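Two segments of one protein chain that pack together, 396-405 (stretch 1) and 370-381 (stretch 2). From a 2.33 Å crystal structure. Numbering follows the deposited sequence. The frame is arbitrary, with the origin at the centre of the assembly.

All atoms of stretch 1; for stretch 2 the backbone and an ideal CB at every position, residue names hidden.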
# COMPACT_ATOMS: atom_id res chain seq x y z
N GLU A 396 -14.77 -11.35 32.79
CA GLU A 396 -13.97 -11.24 34.00
C GLU A 396 -12.82 -10.26 33.85
O GLU A 396 -12.25 -9.84 34.86
CB GLU A 396 -13.37 -12.60 34.37
CG GLU A 396 -14.36 -13.61 34.90
CD GLU A 396 -13.80 -15.02 34.83
OE1 GLU A 396 -12.58 -15.16 34.55
OE2 GLU A 396 -14.58 -15.98 35.06
N ASN A 397 -12.43 -9.95 32.61
CA ASN A 397 -11.27 -9.10 32.40
C ASN A 397 -11.55 -7.71 31.84
O ASN A 397 -10.62 -6.90 31.77
CB ASN A 397 -10.26 -9.81 31.49
CG ASN A 397 -9.41 -10.79 32.24
OD1 ASN A 397 -8.32 -10.45 32.68
ND2 ASN A 397 -9.90 -12.03 32.40
N VAL A 398 -12.78 -7.39 31.42
CA VAL A 398 -12.93 -6.12 30.71
C VAL A 398 -12.73 -4.91 31.63
O VAL A 398 -12.28 -3.85 31.17
CB VAL A 398 -14.29 -6.04 30.00
CG1 VAL A 398 -14.32 -6.97 28.79
CG2 VAL A 398 -15.43 -6.34 30.97
N GLU A 399 -13.01 -5.03 32.93
CA GLU A 399 -12.90 -3.85 33.79
C GLU A 399 -11.46 -3.44 34.06
O GLU A 399 -11.21 -2.30 34.47
CB GLU A 399 -13.61 -4.11 35.12
CG GLU A 399 -15.13 -4.08 34.99
CD GLU A 399 -15.64 -2.94 34.11
OE1 GLU A 399 -15.19 -1.78 34.26
OE2 GLU A 399 -16.49 -3.21 33.24
N LYS A 400 -10.50 -4.32 33.79
CA LYS A 400 -9.09 -4.09 34.02
C LYS A 400 -8.29 -4.14 32.72
O LYS A 400 -7.06 -4.26 32.76
CB LYS A 400 -8.63 -5.13 35.04
CG LYS A 400 -8.80 -6.53 34.47
CD LYS A 400 -8.90 -7.65 35.51
CE LYS A 400 -7.58 -8.10 36.08
NZ LYS A 400 -7.79 -9.23 37.04
N ASN A 401 -8.97 -3.99 31.57
CA ASN A 401 -8.35 -4.10 30.24
C ASN A 401 -9.13 -3.17 29.30
O ASN A 401 -10.10 -3.58 28.67
CB ASN A 401 -8.35 -5.53 29.72
CG ASN A 401 -7.44 -5.72 28.51
OD1 ASN A 401 -7.23 -4.80 27.72
ND2 ASN A 401 -6.87 -6.91 28.37
N MET A 402 -8.68 -1.91 29.24
CA MET A 402 -9.39 -0.90 28.45
C MET A 402 -9.55 -1.36 27.00
O MET A 402 -10.64 -1.29 26.43
CB MET A 402 -8.62 0.42 28.47
CG MET A 402 -9.45 1.69 28.43
SD MET A 402 -10.74 1.74 29.68
CE MET A 402 -9.90 2.70 30.95
N TRP A 403 -8.48 -1.91 26.43
CA TRP A 403 -8.51 -2.27 25.02
C TRP A 403 -9.48 -3.41 24.77
O TRP A 403 -10.23 -3.39 23.79
CB TRP A 403 -7.09 -2.64 24.57
CG TRP A 403 -6.87 -2.63 23.10
CD1 TRP A 403 -6.72 -3.70 22.28
CD2 TRP A 403 -6.75 -1.47 22.27
NE1 TRP A 403 -6.52 -3.29 20.99
CE2 TRP A 403 -6.54 -1.92 20.96
CE3 TRP A 403 -6.81 -0.10 22.51
CZ2 TRP A 403 -6.38 -1.05 19.89
CZ3 TRP A 403 -6.66 0.76 21.45
CH2 TRP A 403 -6.45 0.29 20.16
N LEU A 404 -9.52 -4.40 25.67
CA LEU A 404 -10.45 -5.50 25.51
C LEU A 404 -11.89 -5.03 25.67
O LEU A 404 -12.77 -5.44 24.91
CB LEU A 404 -10.14 -6.62 26.50
CG LEU A 404 -10.93 -7.93 26.38
CD1 LEU A 404 -10.53 -8.71 25.14
CD2 LEU A 404 -10.79 -8.77 27.62
N LYS A 405 -12.14 -4.11 26.62
CA LYS A 405 -13.49 -3.59 26.78
C LYS A 405 -13.93 -2.83 25.54
O LYS A 405 -15.10 -2.87 25.17
CB LYS A 405 -13.58 -2.66 27.99
CG LYS A 405 -15.02 -2.26 28.33
CD LYS A 405 -15.11 -1.31 29.51
CE LYS A 405 -16.48 -1.42 30.14
NZ LYS A 405 -16.71 -0.40 31.20
N UNK A 370 -8.76 -10.58 15.34
CA UNK A 370 -7.47 -11.25 15.55
C UNK A 370 -6.76 -10.73 16.79
O UNK A 370 -6.09 -11.49 17.50
CB UNK A 370 -6.57 -11.07 14.33
N UNK A 371 -6.84 -9.42 17.06
CA UNK A 371 -6.28 -8.94 18.32
C UNK A 371 -6.98 -9.60 19.49
O UNK A 371 -6.34 -10.04 20.45
CB UNK A 371 -6.40 -7.42 18.42
N UNK A 372 -8.31 -9.68 19.45
CA UNK A 372 -8.99 -10.36 20.56
C UNK A 372 -8.43 -11.76 20.75
O UNK A 372 -8.15 -12.18 21.88
CB UNK A 372 -10.50 -10.43 20.31
N UNK A 373 -8.15 -12.44 19.65
CA UNK A 373 -7.75 -13.84 19.76
C UNK A 373 -6.33 -13.98 20.27
O UNK A 373 -6.08 -14.74 21.21
CB UNK A 373 -7.88 -14.54 18.41
N UNK A 374 -5.37 -13.28 19.65
CA UNK A 374 -3.97 -13.49 20.02
C UNK A 374 -3.46 -12.52 21.09
O UNK A 374 -2.55 -12.87 21.85
CB UNK A 374 -3.09 -13.37 18.77
N UNK A 375 -4.04 -11.33 21.18
CA UNK A 375 -3.66 -10.39 22.21
C UNK A 375 -4.37 -10.58 23.54
O UNK A 375 -3.97 -9.94 24.52
CB UNK A 375 -3.91 -8.97 21.71
N UNK A 376 -5.40 -11.43 23.61
CA UNK A 376 -6.03 -11.72 24.90
C UNK A 376 -6.32 -13.21 25.10
O UNK A 376 -5.87 -13.80 26.09
CB UNK A 376 -7.33 -10.93 25.03
N UNK A 377 -7.07 -13.83 24.19
CA UNK A 377 -7.60 -15.17 24.47
C UNK A 377 -6.52 -16.24 24.48
O UNK A 377 -6.62 -17.20 25.25
CB UNK A 377 -8.67 -15.54 23.44
N UNK A 378 -5.47 -16.10 23.66
CA UNK A 378 -4.41 -17.10 23.62
C UNK A 378 -3.75 -17.26 24.99
O UNK A 378 -3.47 -18.38 25.43
CB UNK A 378 -3.36 -16.72 22.57
N UNK A 379 -3.48 -16.16 25.68
CA UNK A 379 -2.84 -16.26 26.98
C UNK A 379 -3.76 -16.88 28.02
O UNK A 379 -3.28 -17.36 29.05
CB UNK A 379 -2.38 -14.88 27.45
N UNK A 380 -5.07 -16.91 27.76
CA UNK A 380 -6.03 -17.54 28.66
C UNK A 380 -6.38 -18.95 28.26
O UNK A 380 -7.29 -19.54 28.85
CB UNK A 380 -7.31 -16.70 28.73
N UNK A 381 -5.62 -19.55 27.34
CA UNK A 381 -5.92 -20.90 26.90
C UNK A 381 -7.23 -21.02 26.16
O UNK A 381 -7.86 -22.08 26.18
CB UNK A 381 -5.93 -21.84 28.10

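Position 370 has helical angles (-61/-38), and its ideal CB finds nothing of stretch 1 within 5.5 Å, so the contact sets no requirement; the residue is Ala370, whose O accepts from the N of position 374 at 2.9 Å.

At position 371 CA-to-CB points toward stretch 1, and the ideal CB lies 4.9 Å from Trp403 NE1. Trp403 and Leu404 offer a largely apolar surface, with Asn401 beyond, so a long aliphatic or an aromatic side chain would suit. The residue is Trp371, chi1 t. Trp403 turns its edge to one face of this indole: the Trp403 five-membered ring and the Trp371 six-membered ring have centroids 4.3 Å apart and planes at 79°, and Trp403 CD1 comes 3.3 Å from Trp371 CZ2. Near the Trp371 plane, Leu404 CD1 meets the ring edge, 3.8 Å from Trp371 CZ3. The Trp403 side of this pair is poorly ordered.

Position 372 points sideways, its ideal CB 5.1 Å from Leu404 CD1; a small or medium apolar residue would fit, among others. Cys372 SG stays 4.7 Å from Leu404 CD1.

Positions 373 and 374 are out of reach and undetermined by stretch 1; they are Gln373 and Phe374. Position 375, at -85/-10, has no stretch 1 atom within 5.5 Å of its ideal CB, so many residues are possible; it is Gly375.

Position 376 has the ideal CB closest to stretch 1: CA-to-CB points toward it, with the ideal CB 3.9 Å from Leu404 CD1 and 5.2 Å from Asn401 ND2. A flat ring or a branched aliphatic chain could use the Leu404 methyls. Phe376, chi1 t, places its ring face under Leu404 CD2, which sits 3.5 Å from the centroid and 7° off the normal, a CH-pi contact. Phe376 CZ also reaches Asn397 CB at 3.6 Å. The backbone widens here: the N of position 377 bonds to Cys372 O at 3.0 Å, a pi-type turn.

Position 377 points sideways with no close neighbour, leaving the choice open; the ring of Phe377 ends nearer, but its closest approach is Phe377 CE2 to Leu404 CD1, 5.2 Å.

Positions 378 and 379 are out of reach, so stretch 1 does not select them. They are Gln378 and Gln379; Gln379 NE2 donates to Phe374 O at 2.9 Å.

Position 380 points toward stretch 1 across a wide gap, which favours a long, flexible chain. Lys380 spans it, its CE 3.8 Å from Asn397 ND2, a contact without a hydrogen bond.

Position 381 has positive phi (66/29), which favours glycine; it is Gly381.

Stretch 2 (370-381) AWCQFGFFQQKG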
# COMPACT_ATOMS: atom_id res chain seq x y z
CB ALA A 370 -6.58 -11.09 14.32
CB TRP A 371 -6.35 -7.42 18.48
CG TRP A 371 -5.70 -7.06 19.80
CD1 TRP A 371 -4.38 -6.79 20.01
CD2 TRP A 371 -6.32 -7.03 21.10
NE1 TRP A 371 -4.15 -6.56 21.34
CE2 TRP A 371 -5.32 -6.71 22.03
CE3 TRP A 371 -7.63 -7.23 21.56
CZ2 TRP A 371 -5.58 -6.58 23.40
CZ3 TRP A 371 -7.88 -7.11 22.92
CH2 TRP A 371 -6.86 -6.79 23.82
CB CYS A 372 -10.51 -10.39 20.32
SG CYS A 372 -11.25 -8.75 20.51
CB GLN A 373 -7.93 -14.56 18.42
CG GLN A 373 -9.39 -14.91 18.10
CD GLN A 373 -10.04 -15.86 19.13
OE1 GLN A 373 -9.36 -16.40 20.00
NE2 GLN A 373 -11.35 -16.06 19.02
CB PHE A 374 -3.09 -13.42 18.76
CG PHE A 374 -3.44 -14.46 17.75
CD1 PHE A 374 -2.94 -15.74 17.87
CD2 PHE A 374 -4.29 -14.17 16.69
CE1 PHE A 374 -3.28 -16.72 16.94
CE2 PHE A 374 -4.63 -15.13 15.76
CZ PHE A 374 -4.13 -16.41 15.88
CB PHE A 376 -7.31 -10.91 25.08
CG PHE A 376 -8.06 -11.27 26.32
CD1 PHE A 376 -7.60 -10.86 27.57
CD2 PHE A 376 -9.23 -12.01 26.25
CE1 PHE A 376 -8.29 -11.20 28.72
CE2 PHE A 376 -9.92 -12.34 27.40
CZ PHE A 376 -9.45 -11.93 28.64
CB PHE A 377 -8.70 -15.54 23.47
CG PHE A 377 -10.00 -14.89 23.76
CD1 PHE A 377 -10.65 -15.16 24.96
CD2 PHE A 377 -10.59 -14.01 22.87
CE1 PHE A 377 -11.85 -14.54 25.27
CE2 PHE A 377 -11.80 -13.39 23.17
CZ PHE A 377 -12.43 -13.66 24.38
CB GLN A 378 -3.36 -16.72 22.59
CG GLN A 378 -2.30 -17.79 22.37
CD GLN A 378 -1.33 -17.44 21.25
OE1 GLN A 378 -1.03 -16.27 21.03
NE2 GLN A 378 -0.85 -18.46 20.54
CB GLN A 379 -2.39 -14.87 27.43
CG GLN A 379 -1.20 -14.24 26.65
CD GLN A 379 -1.41 -14.15 25.12
OE1 GLN A 379 -0.70 -14.81 24.33
NE2 GLN A 379 -2.44 -13.39 24.70
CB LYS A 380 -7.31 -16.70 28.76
CG LYS A 380 -7.06 -15.27 29.20
CD LYS A 380 -6.75 -15.27 30.70
CE LYS A 380 -6.80 -13.86 31.28
NZ LYS A 380 -5.47 -13.20 31.15
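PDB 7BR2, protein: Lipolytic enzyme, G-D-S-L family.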